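Local coordinates for motility protein B (Helicobacter pylori, PDB 3S06) that probably forms, with MotA, the stator of the flagellar motor and may fasten it to the cell wall through the periplasmic OmpA-like domain described here, at residues N32-N37 with D46-I51; N37-A42 with P77-R82; V65-R70 with I139-D144; R70-D75 with N134-I139. All blocks are in the same frame, centred on the assembly; numbering follows the deposited sequence. Where two conformers were deposited one is given.

Contact 1. Residues N32-N37 with D46-I51; sequences NLLFEN and DMMLYI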
# COMPACT_ATOMS: atom_id res chain seq x y z
N ASN A 32 0.43 -20.56 -24.03
CA ASN A 32 0.66 -21.99 -24.28
C ASN A 32 0.47 -22.90 -23.05
O ASN A 32 0.34 -24.12 -23.20
CB ASN A 32 2.04 -22.21 -24.93
CG ASN A 32 3.18 -21.65 -24.11
OD1 ASN A 32 3.28 -20.44 -23.92
ND2 ASN A 32 4.04 -22.53 -23.59
N LEU A 33 0.47 -22.33 -21.85
CA LEU A 33 0.25 -23.13 -20.64
C LEU A 33 -1.25 -23.36 -20.35
O LEU A 33 -1.61 -24.07 -19.40
CB LEU A 33 0.93 -22.51 -19.42
CG LEU A 33 2.43 -22.22 -19.53
CD1 LEU A 33 2.98 -21.94 -18.15
CD2 LEU A 33 3.19 -23.38 -20.17
N LEU A 34 -2.10 -22.76 -21.18
CA LEU A 34 -3.55 -22.79 -20.94
C LEU A 34 -4.38 -23.17 -22.17
O LEU A 34 -5.31 -23.98 -22.07
CB LEU A 34 -4.02 -21.40 -20.46
CG LEU A 34 -3.52 -20.93 -19.09
CD1 LEU A 34 -3.88 -19.45 -18.88
CD2 LEU A 34 -4.10 -21.81 -17.97
N PHE A 35 -4.08 -22.54 -23.31
CA PHE A 35 -4.95 -22.62 -24.48
C PHE A 35 -4.32 -23.38 -25.64
O PHE A 35 -3.09 -23.44 -25.74
CB PHE A 35 -5.32 -21.21 -24.97
CG PHE A 35 -6.11 -20.42 -23.97
CD1 PHE A 35 -7.49 -20.62 -23.85
CD2 PHE A 35 -5.47 -19.52 -23.13
CE1 PHE A 35 -8.23 -19.92 -22.91
CE2 PHE A 35 -6.21 -18.77 -22.17
CZ PHE A 35 -7.59 -19.00 -22.07
N GLU A 36 -5.17 -23.93 -26.50
CA GLU A 36 -4.69 -24.59 -27.72
C GLU A 36 -3.94 -23.59 -28.61
O GLU A 36 -2.94 -23.93 -29.24
CB GLU A 36 -5.87 -25.21 -28.48
CG GLU A 36 -6.55 -26.32 -27.68
CD GLU A 36 -7.64 -27.04 -28.45
OE1 GLU A 36 -8.05 -28.12 -27.96
OE2 GLU A 36 -8.10 -26.55 -29.50
N ASN A 37 -4.42 -22.34 -28.65
CA ASN A 37 -3.75 -21.30 -29.45
C ASN A 37 -3.98 -19.92 -28.84
O ASN A 37 -4.71 -19.79 -27.85
CB ASN A 37 -4.22 -21.34 -30.91
CG ASN A 37 -5.71 -21.18 -31.04
OD1 ASN A 37 -6.25 -20.14 -30.68
ND2 ASN A 37 -6.38 -22.21 -31.55
N ASP A 46 -5.02 -31.01 -22.10
CA ASP A 46 -3.81 -31.73 -21.71
C ASP A 46 -2.84 -30.90 -20.83
O ASP A 46 -1.90 -31.46 -20.27
CB ASP A 46 -3.11 -32.35 -22.95
CG ASP A 46 -4.01 -33.32 -23.70
OD1 ASP A 46 -4.81 -34.02 -23.04
OD2 ASP A 46 -3.94 -33.38 -24.95
N MET A 47 -3.09 -29.60 -20.67
CA MET A 47 -2.29 -28.73 -19.78
C MET A 47 -2.90 -28.51 -18.40
O MET A 47 -2.30 -27.80 -17.57
CB MET A 47 -2.12 -27.33 -20.40
CG MET A 47 -1.14 -27.19 -21.53
SD MET A 47 0.58 -27.47 -21.04
CE MET A 47 0.74 -29.16 -21.54
N MET A 48 -4.06 -29.09 -18.15
CA MET A 48 -4.83 -28.68 -16.98
C MET A 48 -4.23 -29.04 -15.63
O MET A 48 -4.65 -28.50 -14.60
CB MET A 48 -6.30 -29.09 -17.11
CG MET A 48 -7.06 -28.20 -18.12
SD MET A 48 -7.02 -26.44 -17.68
CE MET A 48 -5.69 -25.78 -18.71
N LEU A 49 -3.21 -29.90 -15.64
CA LEU A 49 -2.38 -30.18 -14.44
C LEU A 49 -1.99 -28.88 -13.74
O LEU A 49 -2.11 -28.77 -12.53
CB LEU A 49 -1.10 -30.95 -14.84
CG LEU A 49 -0.01 -31.32 -13.81
CD1 LEU A 49 0.96 -32.30 -14.42
CD2 LEU A 49 0.75 -30.09 -13.23
N TYR A 50 -1.50 -27.91 -14.53
CA TYR A 50 -0.99 -26.66 -13.99
C TYR A 50 -2.07 -25.83 -13.32
O TYR A 50 -1.85 -25.29 -12.23
CB TYR A 50 -0.26 -25.84 -15.06
CG TYR A 50 0.79 -24.90 -14.50
CD1 TYR A 50 2.12 -25.27 -14.47
CD2 TYR A 50 0.43 -23.65 -13.98
CE1 TYR A 50 3.10 -24.41 -13.96
CE2 TYR A 50 1.39 -22.78 -13.47
CZ TYR A 50 2.73 -23.16 -13.47
OH TYR A 50 3.69 -22.32 -12.97
N ILE A 51 -3.24 -25.73 -13.96
CA ILE A 51 -4.38 -25.03 -13.36
C ILE A 51 -4.91 -25.66 -12.09
O ILE A 51 -5.32 -24.98 -11.17
CB ILE A 51 -5.55 -24.84 -14.37
CG1 ILE A 51 -5.21 -23.68 -15.28
CG2 ILE A 51 -6.82 -24.42 -13.61
CD1 ILE A 51 -5.21 -22.29 -14.52
O HOH W 1 -2.73 -25.26 -17.07
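L33, L34 and M47 carry most of this contact. The carbonyl of L33 lies against the side chain of M47, with L33 O 3.4 Å from M47 CB. M47 CG lies 3.8 Å from N32 O. The M47 chain bends at chi2 (-66°) and again at chi3, which folds it back on itself and keeps SD near N32 O. L34 meets the other segment with one methyl branch. Its CD2 presses on I51 CG1 at 3.5 Å, a tight fit for two carbons, and the two side chains cross at about a right angle. In the conformer given, M48 adds its methyl end, with CE 3.8 Å from L34 O. In the OmpA-like domain this joins the loop after strand 24-29 to the start of helix 48-57. Each segment carries the end of a short 3-10 turn, N32-L33 in one and D46-M47 in the other. A water links the two backbones: it donates to L33 O (2.8 Å) and to M47 O (2.6 Å), and takes a weak bond from I51 N. M47 O also accepts the backbone N-H of Y50, in the first turn of the helix. L34 also packs on V97 of helix 86-103 and V137 of strand 137-142. I51 rests on V100 of helix 86-103.

Contact 2. Residues N37-A42 with P77-R82; sequences NATSDA and PLVKTR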
# COMPACT_ATOMS: atom_id res chain seq x y z
N ASN A 37 -4.42 -22.34 -28.65
CA ASN A 37 -3.75 -21.30 -29.45
C ASN A 37 -3.98 -19.92 -28.84
O ASN A 37 -4.71 -19.79 -27.85
CB ASN A 37 -4.22 -21.34 -30.91
CG ASN A 37 -5.71 -21.18 -31.04
OD1 ASN A 37 -6.25 -20.14 -30.68
ND2 ASN A 37 -6.38 -22.21 -31.55
N ALA A 38 -3.39 -18.90 -29.45
CA ALA A 38 -3.47 -17.54 -28.89
C ALA A 38 -4.63 -16.69 -29.44
O ALA A 38 -4.79 -15.51 -29.05
CB ALA A 38 -2.14 -16.84 -29.10
N THR A 39 -5.45 -17.28 -30.30
CA THR A 39 -6.48 -16.55 -31.04
C THR A 39 -7.92 -17.03 -30.76
O THR A 39 -8.87 -16.59 -31.41
CB THR A 39 -6.19 -16.58 -32.57
OG1 THR A 39 -6.11 -17.93 -33.02
CG2 THR A 39 -4.85 -15.92 -32.86
N SER A 40 -8.06 -17.93 -29.79
CA SER A 40 -9.37 -18.44 -29.40
C SER A 40 -9.38 -18.79 -27.91
O SER A 40 -8.34 -18.72 -27.26
CB SER A 40 -9.75 -19.65 -30.26
OG SER A 40 -9.14 -20.83 -29.78
N ASP A 41 -10.54 -19.14 -27.38
CA ASP A 41 -10.65 -19.41 -25.94
C ASP A 41 -10.70 -20.89 -25.63
O ASP A 41 -11.15 -21.28 -24.55
CB ASP A 41 -11.84 -18.66 -25.32
CG ASP A 41 -13.20 -19.07 -25.92
OD1 ASP A 41 -13.22 -19.82 -26.91
OD2 ASP A 41 -14.23 -18.62 -25.39
N ALA A 42 -10.25 -21.73 -26.56
CA ALA A 42 -10.29 -23.18 -26.38
C ALA A 42 -9.17 -23.65 -25.43
O ALA A 42 -7.99 -23.53 -25.75
CB ALA A 42 -10.20 -23.90 -27.75
N PRO A 77 -4.21 -10.08 -35.72
CA PRO A 77 -5.59 -9.80 -36.16
C PRO A 77 -6.57 -10.88 -35.67
O PRO A 77 -6.17 -12.01 -35.42
CB PRO A 77 -5.50 -9.81 -37.69
CG PRO A 77 -4.03 -9.52 -37.99
CD PRO A 77 -3.26 -10.15 -36.87
N LEU A 78 -7.84 -10.51 -35.52
CA LEU A 78 -8.87 -11.45 -35.06
C LEU A 78 -9.13 -12.52 -36.14
O LEU A 78 -9.23 -12.20 -37.32
CB LEU A 78 -10.14 -10.70 -34.68
CG LEU A 78 -9.96 -9.65 -33.58
CD1 LEU A 78 -11.17 -8.75 -33.46
CD2 LEU A 78 -9.65 -10.31 -32.21
N VAL A 79 -9.24 -13.78 -35.72
CA VAL A 79 -9.41 -14.86 -36.68
C VAL A 79 -10.89 -15.23 -36.82
O VAL A 79 -11.36 -15.54 -37.90
CB VAL A 79 -8.55 -16.11 -36.34
CG1 VAL A 79 -7.09 -15.72 -36.08
CG2 VAL A 79 -9.11 -16.86 -35.14
N LYS A 80 -11.60 -15.18 -35.69
CA LYS A 80 -12.98 -15.65 -35.60
C LYS A 80 -13.96 -14.50 -35.62
O LYS A 80 -13.72 -13.46 -34.98
CB LYS A 80 -13.17 -16.44 -34.30
CG LYS A 80 -12.85 -17.91 -34.46
CD LYS A 80 -12.04 -18.46 -33.30
CE LYS A 80 -11.71 -19.93 -33.54
NZ LYS A 80 -12.95 -20.78 -33.55
N THR A 81 -15.03 -14.70 -36.37
CA THR A 81 -16.18 -13.80 -36.40
C THR A 81 -16.73 -13.51 -35.00
O THR A 81 -17.11 -12.37 -34.71
CB THR A 81 -17.31 -14.38 -37.31
OG1 THR A 81 -17.70 -15.68 -36.82
CG2 THR A 81 -16.81 -14.54 -38.74
N ARG A 82 -16.74 -14.52 -34.14
CA ARG A 82 -17.36 -14.40 -32.80
C ARG A 82 -16.68 -13.42 -31.84
O ARG A 82 -17.33 -12.87 -30.94
CB ARG A 82 -17.63 -15.76 -32.16
CG ARG A 82 -16.53 -16.34 -31.33
CD ARG A 82 -17.11 -17.46 -30.49
NE ARG A 82 -16.14 -18.52 -30.29
CZ ARG A 82 -15.63 -18.87 -29.12
NH1 ARG A 82 -16.01 -18.26 -27.99
NH2 ARG A 82 -14.74 -19.85 -29.06
O HOH W 2 -9.11 -14.19 -32.79
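The carboxylate of D41 lies at the edge of the R82 guanidinium, with OD1 near the guanidinium plane. The planes of the two groups are turned 51° apart. R82 comes end-on with both terminal nitrogens, one to each carboxylate oxygen. NH2 of R82 donates to D41 OD1 at 2.6 Å, and NH1 of R82 donates to D41 OD2 at 3.2 Å. Both oxygens are met on the syn side, though each nitrogen lies well out of the carboxylate plane. The grip is therefore a twisted two-pronged salt bridge, with one short bond and one long. D41 also packs on N92 and R93 of helix 86-103.

The rest of the contact is side-chain packing and one water. In the conformer given, V79 straddles T39: its CG1 is 3.7 Å from T39 CB, and its CG2 lies beside T39 O and OG1. The two side chains cross at about a right angle. K80 brings CE to 3.8 Å from S40 CB. A water accepts from V79 N and donates to T39 O, so it bridges the two backbones.

N37 shapes its own loop. Its OD1 accepts the backbone N-H of T39 at 3.0 Å. R93 of helix 86-103 donates to the backbone oxygens of N37 and S40. The whole is a surface contact between two irregular loops of the OmpA-like domain, one before helix 48-57 and one before helix 86-103, with an Asx turn at N37.

Contact 3. Residues V65-R70 with I139-D144; sequences VHINVR and IFFSTD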
# COMPACT_ATOMS: atom_id res chain seq x y z
N VAL A 65 -9.08 -12.75 0.39
CA VAL A 65 -8.28 -12.55 -0.81
C VAL A 65 -9.22 -12.56 -2.02
O VAL A 65 -10.12 -13.39 -2.11
CB VAL A 65 -7.15 -13.60 -0.97
CG1 VAL A 65 -6.31 -13.31 -2.22
CG2 VAL A 65 -6.25 -13.60 0.28
N HIS A 66 -9.02 -11.58 -2.90
CA HIS A 66 -9.77 -11.47 -4.14
C HIS A 66 -8.90 -11.97 -5.26
O HIS A 66 -7.72 -11.64 -5.32
CB HIS A 66 -10.18 -10.01 -4.37
CG HIS A 66 -11.11 -9.49 -3.32
ND1 HIS A 66 -11.40 -8.15 -3.16
CD2 HIS A 66 -11.82 -10.14 -2.36
CE1 HIS A 66 -12.24 -8.00 -2.15
NE2 HIS A 66 -12.51 -9.19 -1.65
N ILE A 67 -9.48 -12.80 -6.12
CA ILE A 67 -8.76 -13.42 -7.23
C ILE A 67 -9.33 -12.89 -8.55
O ILE A 67 -10.52 -13.10 -8.86
CB ILE A 67 -8.94 -14.96 -7.16
CG1 ILE A 67 -8.40 -15.45 -5.80
CG2 ILE A 67 -8.16 -15.66 -8.30
CD1 ILE A 67 -8.93 -16.86 -5.40
N ASN A 68 -8.49 -12.20 -9.33
CA ASN A 68 -8.97 -11.60 -10.57
C ASN A 68 -8.19 -12.20 -11.72
O ASN A 68 -6.96 -12.11 -11.76
CB ASN A 68 -8.76 -10.07 -10.51
CG ASN A 68 -9.21 -9.37 -11.79
OD1 ASN A 68 -8.38 -8.75 -12.48
ND2 ASN A 68 -10.51 -9.40 -12.09
N VAL A 69 -8.92 -12.83 -12.65
CA VAL A 69 -8.31 -13.48 -13.80
C VAL A 69 -8.27 -12.50 -14.98
O VAL A 69 -9.31 -12.10 -15.49
CB VAL A 69 -9.09 -14.77 -14.18
CG1 VAL A 69 -8.35 -15.48 -15.30
CG2 VAL A 69 -9.29 -15.71 -12.94
N ARG A 70 -7.05 -12.14 -15.41
CA ARG A 70 -6.84 -11.06 -16.40
C ARG A 70 -6.34 -11.55 -17.75
O ARG A 70 -5.34 -12.25 -17.82
CB ARG A 70 -5.78 -10.09 -15.85
CG ARG A 70 -6.07 -9.53 -14.45
CD ARG A 70 -4.78 -8.80 -14.02
NE ARG A 70 -4.99 -7.76 -13.05
CZ ARG A 70 -4.02 -6.94 -12.67
NH1 ARG A 70 -2.78 -7.07 -13.15
NH2 ARG A 70 -4.27 -6.00 -11.80
N ILE A 139 -3.22 -14.32 -13.07
CA ILE A 139 -4.09 -14.42 -11.92
C ILE A 139 -3.54 -13.43 -10.91
O ILE A 139 -2.37 -13.50 -10.50
CB ILE A 139 -4.17 -15.84 -11.33
CG1 ILE A 139 -4.54 -16.84 -12.41
CG2 ILE A 139 -5.22 -15.88 -10.18
CD1 ILE A 139 -4.47 -18.24 -11.94
N PHE A 140 -4.39 -12.49 -10.54
CA PHE A 140 -3.97 -11.35 -9.69
C PHE A 140 -4.66 -11.50 -8.35
O PHE A 140 -5.91 -11.66 -8.29
CB PHE A 140 -4.35 -10.04 -10.38
CG PHE A 140 -4.06 -8.81 -9.55
CD1 PHE A 140 -2.76 -8.50 -9.18
CD2 PHE A 140 -5.10 -7.97 -9.15
CE1 PHE A 140 -2.50 -7.34 -8.40
CE2 PHE A 140 -4.84 -6.81 -8.39
CZ PHE A 140 -3.52 -6.52 -8.01
N PHE A 141 -3.86 -11.48 -7.29
CA PHE A 141 -4.33 -11.67 -5.92
C PHE A 141 -4.24 -10.35 -5.18
O PHE A 141 -3.17 -9.76 -5.08
CB PHE A 141 -3.48 -12.70 -5.20
CG PHE A 141 -3.48 -14.06 -5.86
CD1 PHE A 141 -4.33 -15.06 -5.39
CD2 PHE A 141 -2.63 -14.33 -6.93
CE1 PHE A 141 -4.33 -16.32 -6.00
CE2 PHE A 141 -2.63 -15.58 -7.54
CZ PHE A 141 -3.46 -16.58 -7.06
N SER A 142 -5.36 -9.89 -4.62
CA SER A 142 -5.39 -8.57 -3.96
C SER A 142 -6.41 -8.57 -2.82
O SER A 142 -7.02 -9.59 -2.54
CB SER A 142 -5.74 -7.47 -4.96
OG SER A 142 -7.10 -7.62 -5.38
N THR A 143 -6.54 -7.44 -2.11
CA THR A 143 -7.67 -7.27 -1.18
C THR A 143 -8.29 -5.88 -1.41
O THR A 143 -7.74 -5.08 -2.16
CB THR A 143 -7.27 -7.42 0.32
OG1 THR A 143 -6.47 -6.30 0.72
CG2 THR A 143 -6.48 -8.73 0.58
N ASP A 144 -9.44 -5.56 -0.81
CA ASP A 144 -9.94 -4.18 -0.95
C ASP A 144 -9.82 -3.37 0.35
O ASP A 144 -10.63 -2.46 0.61
CB ASP A 144 -11.37 -4.12 -1.55
CG ASP A 144 -12.42 -4.80 -0.68
OD1 ASP A 144 -12.08 -5.36 0.38
OD2 ASP A 144 -13.61 -4.76 -1.07
O HOH W 3 -9.60 -6.31 -4.58
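H66 faces S142 and N68 faces F140 across two neighbouring antiparallel strands in the sheet of the OmpA-like domain. Both are hydrogen-bonded pairs, each with two backbone bonds; H66 N to S142 O is 2.8 Å. Between them I67 and F141 form a non-hydrogen-bonded pair, and V69 with I139 forms the next.

The side chains of I67, V69, I139 and F141 share one face. There the I67 side chain fits between I139 and F141. Its CG2 branch, anti to the backbone N, meets I139 CG2 at 3.5 Å in the conformer given. Its CG1 branch lies alongside the F141 ring, 4.1 Å from CD1. V65, also in the conformer given, closes the far end of this row, with its CG1 at the edge of the same ring. I151 of the second subunit packs on both V65 and F141.

The other face carries H66, N68, F140 and S142. F140 forms a flat shelf, and the extended R70 chain reaches back along the sheet to lay its guanidinium on it. The planes are 21° apart and the centres 4.0 Å, a stacked cation-pi pair. R70 is also held by E138. N68 turns its amide to S112 and S114 on the next strand.

At the other end the edge of the H66 ring points at the D144 carboxylate, whose plane is 73° from the ring. In the D144 conformer given, H66 CE1 is 3.5 Å from D144 CG. A water joins H66 ND1 to S142 OG, 2.9 Å from each.

Contact 4. Residues R70-D75 with N134-I139; sequences RGFTDD and NNRVEI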
# COMPACT_ATOMS: atom_id res chain seq x y z
N ARG A 70 -7.05 -12.14 -15.41
CA ARG A 70 -6.84 -11.06 -16.40
C ARG A 70 -6.34 -11.55 -17.75
O ARG A 70 -5.34 -12.25 -17.82
CB ARG A 70 -5.78 -10.09 -15.85
CG ARG A 70 -6.07 -9.53 -14.45
CD ARG A 70 -4.78 -8.80 -14.02
NE ARG A 70 -4.99 -7.76 -13.05
CZ ARG A 70 -4.02 -6.94 -12.67
NH1 ARG A 70 -2.78 -7.07 -13.15
NH2 ARG A 70 -4.27 -6.00 -11.80
N GLY A 71 -7.01 -11.12 -18.82
CA GLY A 71 -6.66 -11.54 -20.19
C GLY A 71 -6.00 -10.41 -20.95
O GLY A 71 -6.42 -9.25 -20.82
N PHE A 72 -4.97 -10.75 -21.74
CA PHE A 72 -4.22 -9.81 -22.56
C PHE A 72 -4.09 -10.37 -23.96
O PHE A 72 -4.05 -11.60 -24.13
CB PHE A 72 -2.78 -9.62 -22.01
CG PHE A 72 -2.72 -8.99 -20.65
CD1 PHE A 72 -2.41 -7.65 -20.52
CD2 PHE A 72 -2.94 -9.77 -19.49
CE1 PHE A 72 -2.35 -7.04 -19.25
CE2 PHE A 72 -2.90 -9.18 -18.21
CZ PHE A 72 -2.60 -7.82 -18.09
N THR A 73 -4.02 -9.49 -24.96
CA THR A 73 -3.60 -9.92 -26.30
C THR A 73 -2.50 -8.98 -26.83
O THR A 73 -2.17 -7.95 -26.22
CB THR A 73 -4.77 -9.98 -27.32
OG1 THR A 73 -5.02 -8.68 -27.86
CG2 THR A 73 -6.06 -10.49 -26.67
N ASP A 74 -1.90 -9.37 -27.95
CA ASP A 74 -1.16 -8.39 -28.76
C ASP A 74 -2.01 -8.01 -29.96
O ASP A 74 -3.22 -8.29 -29.98
CB ASP A 74 0.23 -8.90 -29.16
CG ASP A 74 0.19 -10.22 -29.93
OD1 ASP A 74 -0.87 -10.69 -30.39
OD2 ASP A 74 1.29 -10.78 -30.10
N ASP A 75 -1.40 -7.40 -30.99
CA ASP A 75 -2.08 -6.90 -32.17
C ASP A 75 -2.29 -7.95 -33.27
O ASP A 75 -2.45 -7.58 -34.45
CB ASP A 75 -1.27 -5.73 -32.78
CG ASP A 75 -1.41 -4.44 -31.99
OD1 ASP A 75 -2.31 -4.34 -31.13
OD2 ASP A 75 -0.62 -3.51 -32.25
N ASN A 134 2.70 -11.97 -24.32
CA ASN A 134 1.78 -10.91 -24.75
C ASN A 134 0.32 -11.36 -24.85
O ASN A 134 -0.58 -10.52 -24.81
CB ASN A 134 2.26 -10.30 -26.09
CG ASN A 134 3.60 -9.53 -25.95
OD1 ASN A 134 4.23 -9.17 -26.93
ND2 ASN A 134 4.02 -9.30 -24.71
N ASN A 135 0.10 -12.68 -24.96
CA ASN A 135 -1.24 -13.26 -24.95
C ASN A 135 -1.53 -14.08 -23.68
O ASN A 135 -2.31 -15.05 -23.68
CB ASN A 135 -1.42 -14.10 -26.23
CG ASN A 135 -1.46 -13.22 -27.45
OD1 ASN A 135 -2.49 -12.59 -27.73
ND2 ASN A 135 -0.33 -13.09 -28.16
N ARG A 136 -0.93 -13.65 -22.57
CA ARG A 136 -1.05 -14.41 -21.31
C ARG A 136 -2.41 -14.20 -20.66
O ARG A 136 -3.16 -13.27 -21.00
CB ARG A 136 0.03 -13.95 -20.30
CG ARG A 136 -0.21 -12.51 -19.76
CD ARG A 136 1.04 -11.97 -19.05
NE ARG A 136 0.85 -10.59 -18.64
CZ ARG A 136 1.00 -9.53 -19.43
NH1 ARG A 136 1.31 -9.69 -20.73
NH2 ARG A 136 0.80 -8.30 -18.94
N VAL A 137 -2.72 -15.09 -19.72
CA VAL A 137 -3.68 -14.78 -18.69
C VAL A 137 -2.91 -14.62 -17.37
O VAL A 137 -1.99 -15.39 -17.08
CB VAL A 137 -4.76 -15.87 -18.62
CG1 VAL A 137 -5.63 -15.71 -17.37
CG2 VAL A 137 -5.65 -15.83 -19.90
N GLU A 138 -3.29 -13.61 -16.58
CA GLU A 138 -2.71 -13.43 -15.26
C GLU A 138 -3.70 -13.77 -14.18
O GLU A 138 -4.91 -13.57 -14.36
CB GLU A 138 -2.36 -11.94 -15.06
CG GLU A 138 -1.18 -11.50 -15.86
CD GLU A 138 -0.80 -10.05 -15.62
OE1 GLU A 138 -1.55 -9.31 -14.93
OE2 GLU A 138 0.27 -9.69 -16.14
N ILE A 139 -3.22 -14.32 -13.07
CA ILE A 139 -4.09 -14.42 -11.92
C ILE A 139 -3.54 -13.43 -10.91
O ILE A 139 -2.37 -13.50 -10.50
CB ILE A 139 -4.17 -15.84 -11.33
CG1 ILE A 139 -4.54 -16.84 -12.41
CG2 ILE A 139 -5.22 -15.88 -10.18
CD1 ILE A 139 -4.47 -18.24 -11.94
O HOH W 4 -5.27 -13.86 -22.99
O HOH W 5 3.49 -9.23 -29.74
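R136 places CG between its backbone N and carbonyl carbon (chi1 70°), then runs extended to NE and lays its guanidinium flat over the F72 ring. F72 turns its ring to meet it with CG beside the backbone N (chi1 -65°). This is the antiparallel pairing of strands 66-74 and 137-142 in the OmpA-like sheet. R136 CZ stands 3.8 Å from the ring centroid and 6° off the normal, a cation-pi stack, with NH2 over the ring centre. Y116 also stacks on F72.

E138 sits between two arginines. Its OE1 takes R70 NH1 at 3.1 Å, and its OE2 takes R136 NE at 2.7 Å. K28 of strand 24-29 adds a second positive partner to OE2. Three cations around one buried carboxylate would probably favour its charged form. The E138 carboxylate carbon also touches F72 CE2.

The backbones of R70 and E138 are joined by two bonds. F72 N gives R136 O a longer one, nearly along the C=O axis. Further on, the N135 side chain bonds D74. Its ND2 is bonded to R131 O and reaches D74 OD1 only weakly; D74 OD1 is bonded to T76 OG1. N135 OD1 receives D74 N from above its carbonyl plane, at 3.3 Å.

Overall arrangement
Contacts 3 and 4 hold the same two strands, 66-74 and 137-142, and share R70 and I139. Both rest on backbone hydrogen bonds and arginine stacking, but contact 4 adds a buried charge network, while contact 3 is partly buried and adjoins two other subunits. Contact 1 is also buried, yet it is joined by apolar packing, carbonyl contacts and one bridging water. Contact 2 lies at the surface, between loops, and includes a salt bridge. Contacts 1 and 2 share N37 and touch through A42, which probably bonds E36 and packs on F35. L34 and F35 of contact 1 pack on V137 of contact 4, joining loop to sheet. Contacts 2 and 3 lie farthest apart, with centres about 25 Å from each other.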